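Local coordinates for protein excinuclease ABC, subunit A. (Deinococcus radiodurans, PDB 2VF7) that binds DNA and zinc and binds and hydrolyses ATP as a UvrA-family ABC protein, probably recognising damaged DNA in excision repair, at residues M122-A127 with L300-A305; H291-R296 with D308-S313. The protein carries 1 engineered substitution. All blocks are in the same frame, centred on the assembly; numbering follows the deposited sequence.

Contact 1. Residues M122-A127 with L300-A305; sequences MLYSRA and LNVTFA
Phe304 holds CG anti to its backbone N (chi1 -173°), and Leu123 on the helix does the same (chi1 178°); the two side chains then meet at about a right angle. Leu123 CD2 lies over one face of the Phe304 ring, 4.2 Å from the centroid and displaced toward the rim, a CH-pi contact whose shortest pair is CD2 to Phe304 CD1 at 3.9 Å. Tyr124, one residue further along the helix, reaches the loop with its ring. Its edge takes the carbonyl of Val302, with CE2 3.5 Å from Val302 O and near the ring plane. At the phenol end, Tyr124 CZ packs 3.6 Å from Phe304 CB. The hydroxyl is fixed from outside the two segments by a hydrogen bond between Tyr124 OH and Leu307 O, which ties the ring to the backbone just ahead of helix 309-314. Val302 CG1 rests 3.5 Å from Tyr124 O, on the helix backbone itself. No hydrogen bond crosses between the two segments; apolar packing and ring contacts join them, and nearly every residue that touches is buried. Helix 116-127 thus receives the irregular chain 300-305 along residues 123-127. Leu324 of helix 317-328 touches both Leu123 and Phe304, Leu356 of helix 345-365 packs on Leu123, and helix 309-314 lies against Tyr124.

Contact 2. Residues H291-R296 with D308-S313; sequences HGKRLR and DITELS
The N-terminus of helix 309-314, with Asp308 at its N-cap position, meets the loop that follows the CxxC pair Cys287 and Cys290 of a four-cysteine zinc site. Lys293 from this loop and the acids Asp308 and Glu311 form a salt-bridge network. Lys293 NZ lies 3.2 Å from Asp308 OD2, a weak hydrogen bond within the salt bridge, and 3.4 Å from Glu311 OE2. The Lys293 chain, bent at chi2 (-111°) and chi4 (147°), passes obliquely across Thr310 on the way, its CD 3.6 Å from Thr310 CG2. An alanine in place of Lys293 would probably leave Asp308 and Glu311 without their shared positive mate and open a gap beside the Thr310 methyl. The other carboxylate oxygen of Glu311 turns back to the helix start, where OE1 weakly accepts from Asp308 N. On the buried side Leu295, whose side chain comes within about 5 Å of that of zinc ligand Cys151, meets Ile309 through its methyl CD2. Ile309 also packs on Leu120 of helix 116-127. Leu295 CD2 is modelled 3.4 Å from Ile309 CD1, closer than usual for two carbons, so the exact spacing is doubtful.

How the contacts relate
Contacts 1 and 2 lie about 12 Å apart, centre to centre, and their segments alternate along the chain: 122-127, 291-296, 300-305, then 308-313. The last three follow one another closely, whereas more than 160 residues separate them from segment 122-127. Tyr124 bridges the two contacts: its ring packs on Ile309, and its hydroxyl oxygen touches Leu312. A second touch is Leu300 O against Asp308 CB. Contact 2 joins the zinc-site loop to helix 309-314, and contact 1 seats a later part of the same loop on helix 116-127. Together they draw the chain leaving the zinc site back onto helix 116-127.

Contact 1. Residues M122-A127 with L300-A305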
ATOM      1  N   MET A 122      22.991  15.914  -5.403  1.00 56.33           N
ATOM      2  CA  MET A 122      22.745  17.348  -5.315  1.00 56.19           C
ATOM      3  C   MET A 122      24.033  18.128  -5.071  1.00 55.79           C
ATOM      4  O   MET A 122      24.107  19.311  -5.398  1.00 55.82           O
ATOM      5  CB  MET A 122      21.759  17.649  -4.192  1.00 56.31           C
ATOM      6  CG  MET A 122      20.389  17.043  -4.358  1.00 56.21           C
ATOM      7  SD  MET A 122      19.499  17.304  -2.825  1.00 57.01           S
ATOM      8  CE  MET A 122      18.151  16.127  -2.967  1.00 57.05           C
ATOM      9  N   LEU A 123      25.032  17.472  -4.480  1.00 55.36           N
ATOM     10  CA  LEU A 123      26.350  18.088  -4.265  1.00 55.18           C
ATOM     11  C   LEU A 123      27.162  18.162  -5.556  1.00 54.92           C
ATOM     12  O   LEU A 123      27.917  19.107  -5.765  1.00 55.10           O
ATOM     13  CB  LEU A 123      27.134  17.340  -3.180  1.00 55.07           C
ATOM     14  CG  LEU A 123      28.562  17.788  -2.838  1.00 54.91           C
ATOM     15  CD1 LEU A 123      28.819  17.675  -1.346  1.00 54.71           C
ATOM     16  CD2 LEU A 123      29.597  16.991  -3.620  1.00 54.44           C
ATOM     17  N   TYR A 124      27.018  17.146  -6.399  1.00 54.79           N
ATOM     18  CA  TYR A 124      27.672  17.113  -7.702  1.00 54.62           C
ATOM     19  C   TYR A 124      26.932  18.002  -8.697  1.00 55.02           C
ATOM     20  O   TYR A 124      27.541  18.565  -9.613  1.00 54.89           O
ATOM     21  CB  TYR A 124      27.758  15.673  -8.217  1.00 54.06           C
ATOM     22  CG  TYR A 124      28.999  14.922  -7.770  1.00 53.20           C
ATOM     23  CD1 TYR A 124      29.104  14.400  -6.469  1.00 52.06           C
ATOM     24  CD2 TYR A 124      30.068  14.730  -8.645  1.00 52.23           C
ATOM     25  CE1 TYR A 124      30.250  13.708  -6.056  1.00 51.19           C
ATOM     26  CE2 TYR A 124      31.215  14.040  -8.243  1.00 51.83           C
ATOM     27  CZ  TYR A 124      31.298  13.534  -6.952  1.00 52.07           C
ATOM     28  OH  TYR A 124      32.428  12.856  -6.573  1.00 51.95           O
ATOM     29  N   SER A 125      25.621  18.132  -8.490  1.00 55.57           N
ATOM     30  CA  SER A 125      24.755  18.958  -9.334  1.00 56.18           C
ATOM     31  C   SER A 125      24.941  20.464  -9.116  1.00 56.40           C
ATOM     32  O   SER A 125      24.713  21.253 -10.036  1.00 56.60           O
ATOM     33  CB  SER A 125      23.286  18.582  -9.109  1.00 56.18           C
ATOM     34  OG  SER A 125      22.446  19.250 -10.036  1.00 57.16           O
ATOM     35  N   ARG A 126      25.358  20.852  -7.910  1.00 56.67           N
ATOM     36  CA  ARG A 126      25.434  22.265  -7.530  1.00 57.18           C
ATOM     37  C   ARG A 126      26.838  22.789  -7.208  1.00 57.28           C
ATOM     38  O   ARG A 126      27.110  23.976  -7.421  1.00 57.65           O
ATOM     39  CB  ARG A 126      24.500  22.562  -6.351  1.00 56.92           C
ATOM     40  CG  ARG A 126      23.023  22.335  -6.630  1.00 57.59           C
ATOM     41  CD  ARG A 126      22.208  22.402  -5.337  1.00 57.79           C
ATOM     42  NE  ARG A 126      20.964  21.628  -5.411  1.00 59.12           N
ATOM     43  CZ  ARG A 126      20.037  21.584  -4.451  1.00 59.37           C
ATOM     44  NH1 ARG A 126      20.193  22.274  -3.328  1.00 59.52           N
ATOM     45  NH2 ARG A 126      18.945  20.852  -4.618  1.00 59.62           N
ATOM     46  N   ALA A 127      27.721  21.926  -6.704  1.00 57.51           N
ATOM     47  CA  ALA A 127      29.020  22.378  -6.182  1.00 57.82           C
ATOM     48  C   ALA A 127      30.253  21.613  -6.693  1.00 58.14           C
ATOM     49  O   ALA A 127      31.359  21.784  -6.167  1.00 57.91           O
ATOM     50  CB  ALA A 127      28.987  22.384  -4.656  1.00 57.78           C
ATOM     51  N   LEU A 300      29.811  11.969 -15.785  1.00 62.55           N
ATOM     52  CA  LEU A 300      31.060  11.350 -15.339  1.00 61.81           C
ATOM     53  C   LEU A 300      32.237  12.319 -15.439  1.00 61.39           C
ATOM     54  O   LEU A 300      33.292  12.101 -14.829  1.00 61.29           O
ATOM     55  CB  LEU A 300      31.328  10.085 -16.164  1.00 62.00           C
ATOM     56  CG  LEU A 300      32.245   8.959 -15.665  1.00 62.15           C
ATOM     57  CD1 LEU A 300      31.844   7.654 -16.330  1.00 61.51           C
ATOM     58  CD2 LEU A 300      33.727   9.250 -15.940  1.00 62.51           C
ATOM     59  N   ASN A 301      32.055  13.392 -16.206  1.00 60.85           N
ATOM     60  CA  ASN A 301      33.066  14.458 -16.301  1.00 60.17           C
ATOM     61  C   ASN A 301      33.095  15.367 -15.077  1.00 59.82           C
ATOM     62  O   ASN A 301      34.147  15.920 -14.730  1.00 59.90           O
ATOM     63  CB  ASN A 301      32.860  15.289 -17.564  1.00 59.88           C
ATOM     64  CG  ASN A 301      33.041  14.479 -18.831  1.00 59.76           C
ATOM     65  OD1 ASN A 301      33.804  13.511 -18.872  1.00 59.20           O
ATOM     66  ND2 ASN A 301      32.334  14.872 -19.880  1.00 59.97           N
ATOM     67  N   VAL A 302      31.936  15.513 -14.433  1.00 59.32           N
ATOM     68  CA  VAL A 302      31.785  16.317 -13.214  1.00 58.84           C
ATOM     69  C   VAL A 302      32.445  15.618 -12.025  1.00 58.50           C
ATOM     70  O   VAL A 302      32.020  14.540 -11.617  1.00 58.74           O
ATOM     71  CB  VAL A 302      30.293  16.593 -12.894  1.00 58.82           C
ATOM     72  CG1 VAL A 302      30.159  17.619 -11.763  1.00 58.72           C
ATOM     73  CG2 VAL A 302      29.539  17.055 -14.151  1.00 58.73           C
ATOM     74  N   THR A 303      33.473  16.248 -11.468  1.00 58.14           N
ATOM     75  CA  THR A 303      34.326  15.617 -10.463  1.00 57.87           C
ATOM     76  C   THR A 303      34.125  16.215  -9.047  1.00 57.68           C
ATOM     77  O   THR A 303      33.341  17.154  -8.872  1.00 57.90           O
ATOM     78  CB  THR A 303      35.826  15.676 -10.922  1.00 57.99           C
ATOM     79  OG1 THR A 303      36.556  14.564 -10.390  1.00 58.19           O
ATOM     80  CG2 THR A 303      36.511  17.001 -10.524  1.00 57.77           C
ATOM     81  N   PHE A 304      34.806  15.643  -8.051  1.00 57.10           N
ATOM     82  CA  PHE A 304      34.940  16.230  -6.712  1.00 56.45           C
ATOM     83  C   PHE A 304      36.119  15.591  -5.980  1.00 56.11           C
ATOM     84  O   PHE A 304      36.229  14.366  -5.926  1.00 55.94           O
ATOM     85  CB  PHE A 304      33.656  16.083  -5.891  1.00 56.37           C
ATOM     86  CG  PHE A 304      33.688  16.812  -4.567  1.00 56.77           C
ATOM     87  CD1 PHE A 304      33.220  18.118  -4.465  1.00 55.99           C
ATOM     88  CD2 PHE A 304      34.174  16.188  -3.416  1.00 56.97           C
ATOM     89  CE1 PHE A 304      33.242  18.789  -3.245  1.00 55.97           C
ATOM     90  CE2 PHE A 304      34.203  16.860  -2.194  1.00 56.04           C
ATOM     91  CZ  PHE A 304      33.736  18.157  -2.111  1.00 56.21           C
ATOM     92  N   ALA A 305      36.990  16.433  -5.418  1.00 55.99           N
ATOM     93  CA  ALA A 305      38.271  16.018  -4.814  1.00 55.68           C
ATOM     94  C   ALA A 305      39.134  15.159  -5.757  1.00 55.48           C
ATOM     95  O   ALA A 305      40.064  14.469  -5.315  1.00 55.54           O
ATOM     96  CB  ALA A 305      38.044  15.315  -3.466  1.00 55.65           C
TER

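Contact 2. Residues H291-R296 with D308-S313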
ATOM      1  N   HIS A 291      32.939   2.195 -18.859  1.00 67.53           N
ATOM      2  CA  HIS A 291      33.738   0.977 -18.689  1.00 68.06           C
ATOM      3  C   HIS A 291      33.715   0.381 -17.277  1.00 68.10           C
ATOM      4  O   HIS A 291      34.764   0.100 -16.693  1.00 68.19           O
ATOM      5  CB  HIS A 291      35.188   1.243 -19.116  1.00 68.39           C
ATOM      6  CG  HIS A 291      35.316   1.969 -20.422  1.00 69.23           C
ATOM      7  ND1 HIS A 291      35.227   3.340 -20.523  1.00 69.80           N
ATOM      8  CD2 HIS A 291      35.538   1.514 -21.676  1.00 70.62           C
ATOM      9  CE1 HIS A 291      35.388   3.699 -21.782  1.00 70.55           C
ATOM     10  NE2 HIS A 291      35.578   2.609 -22.504  1.00 70.84           N
ATOM     11  N   GLY A 292      32.513   0.158 -16.752  1.00 68.13           N
ATOM     12  CA  GLY A 292      32.333  -0.266 -15.368  1.00 68.25           C
ATOM     13  C   GLY A 292      31.303   0.598 -14.666  1.00 68.08           C
ATOM     14  O   GLY A 292      30.349   0.084 -14.088  1.00 68.09           O
ATOM     15  N   LYS A 293      31.512   1.918 -14.714  1.00 68.10           N
ATOM     16  CA  LYS A 293      30.532   2.916 -14.249  1.00 67.62           C
ATOM     17  C   LYS A 293      29.245   2.635 -15.026  1.00 67.57           C
ATOM     18  O   LYS A 293      29.240   1.756 -15.898  1.00 67.73           O
ATOM     19  CB  LYS A 293      31.035   4.345 -14.523  1.00 67.32           C
ATOM     20  CG  LYS A 293      32.547   4.475 -14.766  1.00 66.84           C
ATOM     21  CD  LYS A 293      33.280   5.201 -13.651  1.00 66.33           C
ATOM     22  CE  LYS A 293      34.798   5.181 -13.889  1.00 66.38           C
ATOM     23  NZ  LYS A 293      35.513   6.414 -13.400  1.00 64.48           N
ATOM     24  N   ARG A 294      28.159   3.352 -14.737  1.00 67.27           N
ATOM     25  CA  ARG A 294      26.860   2.975 -15.318  1.00 67.05           C
ATOM     26  C   ARG A 294      26.056   4.114 -15.979  1.00 67.14           C
ATOM     27  O   ARG A 294      24.900   3.913 -16.373  1.00 67.02           O
ATOM     28  CB  ARG A 294      26.003   2.250 -14.266  1.00 66.94           C
ATOM     29  CG  ARG A 294      26.635   0.974 -13.685  1.00 66.92           C
ATOM     30  CD  ARG A 294      25.616   0.122 -12.928  1.00 67.09           C
ATOM     31  NE  ARG A 294      25.449   0.498 -11.520  1.00 67.63           N
ATOM     32  CZ  ARG A 294      24.287   0.470 -10.862  1.00 67.40           C
ATOM     33  NH1 ARG A 294      23.167   0.121 -11.486  1.00 66.85           N
ATOM     34  NH2 ARG A 294      24.237   0.814  -9.581  1.00 66.80           N
ATOM     35  N   LEU A 295      26.673   5.290 -16.119  1.00 67.21           N
ATOM     36  CA  LEU A 295      25.955   6.505 -16.560  1.00 67.17           C
ATOM     37  C   LEU A 295      26.512   7.243 -17.785  1.00 67.20           C
ATOM     38  O   LEU A 295      27.532   6.843 -18.362  1.00 67.14           O
ATOM     39  CB  LEU A 295      25.762   7.487 -15.390  1.00 67.11           C
ATOM     40  CG  LEU A 295      26.376   7.249 -14.010  1.00 66.83           C
ATOM     41  CD1 LEU A 295      27.873   7.475 -14.009  1.00 67.19           C
ATOM     42  CD2 LEU A 295      25.697   8.165 -13.019  1.00 66.78           C
ATOM     43  N   ARG A 296      25.812   8.313 -18.183  1.00 67.10           N
ATOM     44  CA  ARG A 296      26.255   9.183 -19.277  1.00 67.16           C
ATOM     45  C   ARG A 296      27.644   9.728 -18.981  1.00 66.95           C
ATOM     46  O   ARG A 296      27.980   9.979 -17.820  1.00 67.02           O
ATOM     47  CB  ARG A 296      25.254  10.318 -19.543  1.00 67.14           C
ATOM     48  CG  ARG A 296      24.254   9.986 -20.668  1.00 67.68           C
ATOM     49  CD  ARG A 296      23.303  11.145 -21.015  1.00 67.31           C
ATOM     50  NE  ARG A 296      22.115  10.683 -21.743  1.00 66.98           N
ATOM     51  CZ  ARG A 296      21.070  10.084 -21.174  1.00 66.56           C
ATOM     52  NH1 ARG A 296      21.055   9.860 -19.870  1.00 66.95           N
ATOM     53  NH2 ARG A 296      20.035   9.694 -21.901  1.00 66.54           N
ATOM     54  N   ASP A 308      34.800  11.358  -9.736  1.00 53.13           N
ATOM     55  CA  ASP A 308      33.393  11.340 -10.144  1.00 53.08           C
ATOM     56  C   ASP A 308      32.592  10.498  -9.131  1.00 52.60           C
ATOM     57  O   ASP A 308      33.196   9.786  -8.326  1.00 52.64           O
ATOM     58  CB  ASP A 308      33.252  10.766 -11.556  1.00 53.31           C
ATOM     59  CG  ASP A 308      33.861   9.369 -11.686  1.00 54.09           C
ATOM     60  OD1 ASP A 308      33.116   8.383 -11.549  1.00 54.01           O
ATOM     61  OD2 ASP A 308      35.088   9.259 -11.903  1.00 55.09           O
ATOM     62  N   ILE A 309      31.255  10.576  -9.167  1.00 51.77           N
ATOM     63  CA  ILE A 309      30.404   9.927  -8.142  1.00 51.57           C
ATOM     64  C   ILE A 309      30.775   8.470  -7.842  1.00 51.35           C
ATOM     65  O   ILE A 309      30.842   8.059  -6.682  1.00 51.38           O
ATOM     66  CB  ILE A 309      28.892   9.983  -8.482  1.00 51.47           C
ATOM     67  CG1 ILE A 309      28.666   9.850  -9.989  1.00 51.64           C
ATOM     68  CG2 ILE A 309      28.256  11.244  -7.933  1.00 50.84           C
ATOM     69  CD1 ILE A 309      27.208   9.706 -10.389  1.00 51.76           C
ATOM     70  N   THR A 310      31.022   7.715  -8.909  1.00 51.27           N
ATOM     71  CA  THR A 310      31.399   6.310  -8.861  1.00 51.15           C
ATOM     72  C   THR A 310      32.571   6.010  -7.925  1.00 51.33           C
ATOM     73  O   THR A 310      32.469   5.135  -7.063  1.00 51.51           O
ATOM     74  CB  THR A 310      31.685   5.824 -10.286  1.00 51.08           C
ATOM     75  OG1 THR A 310      30.451   5.781 -11.003  1.00 50.17           O
ATOM     76  CG2 THR A 310      32.354   4.451 -10.302  1.00 51.39           C
ATOM     77  N   GLU A 311      33.665   6.746  -8.088  1.00 51.36           N
ATOM     78  CA  GLU A 311      34.882   6.497  -7.330  1.00 51.69           C
ATOM     79  C   GLU A 311      34.771   6.911  -5.862  1.00 51.90           C
ATOM     80  O   GLU A 311      35.352   6.246  -4.998  1.00 52.07           O
ATOM     81  CB  GLU A 311      36.077   7.200  -7.979  1.00 51.97           C
ATOM     82  CG  GLU A 311      36.187   7.031  -9.493  1.00 52.07           C
ATOM     83  CD  GLU A 311      37.198   7.987 -10.121  1.00 52.13           C
ATOM     84  OE1 GLU A 311      37.372   9.109  -9.605  1.00 51.89           O
ATOM     85  OE2 GLU A 311      37.811   7.622 -11.144  1.00 53.14           O
ATOM     86  N   LEU A 312      34.069   8.016  -5.584  1.00 52.08           N
ATOM     87  CA  LEU A 312      33.742   8.412  -4.198  1.00 51.98           C
ATOM     88  C   LEU A 312      32.914   7.324  -3.505  1.00 52.13           C
ATOM     89  O   LEU A 312      33.097   7.046  -2.315  1.00 51.98           O
ATOM     90  CB  LEU A 312      32.941   9.718  -4.159  1.00 51.76           C
ATOM     91  CG  LEU A 312      33.496  11.052  -3.629  1.00 52.52           C
ATOM     92  CD1 LEU A 312      32.345  12.031  -3.474  1.00 52.34           C
ATOM     93  CD2 LEU A 312      34.267  10.948  -2.301  1.00 51.33           C
ATOM     94  N   SER A 313      32.004   6.719  -4.265  1.00 52.16           N
ATOM     95  CA  SER A 313      31.077   5.723  -3.735  1.00 52.47           C
ATOM     96  C   SER A 313      31.734   4.393  -3.349  1.00 52.72           C
ATOM     97  O   SER A 313      31.204   3.654  -2.515  1.00 52.91           O
ATOM     98  CB  SER A 313      29.916   5.502  -4.703  1.00 52.22           C
ATOM     99  OG  SER A 313      29.126   6.674  -4.800  1.00 51.28           O
TER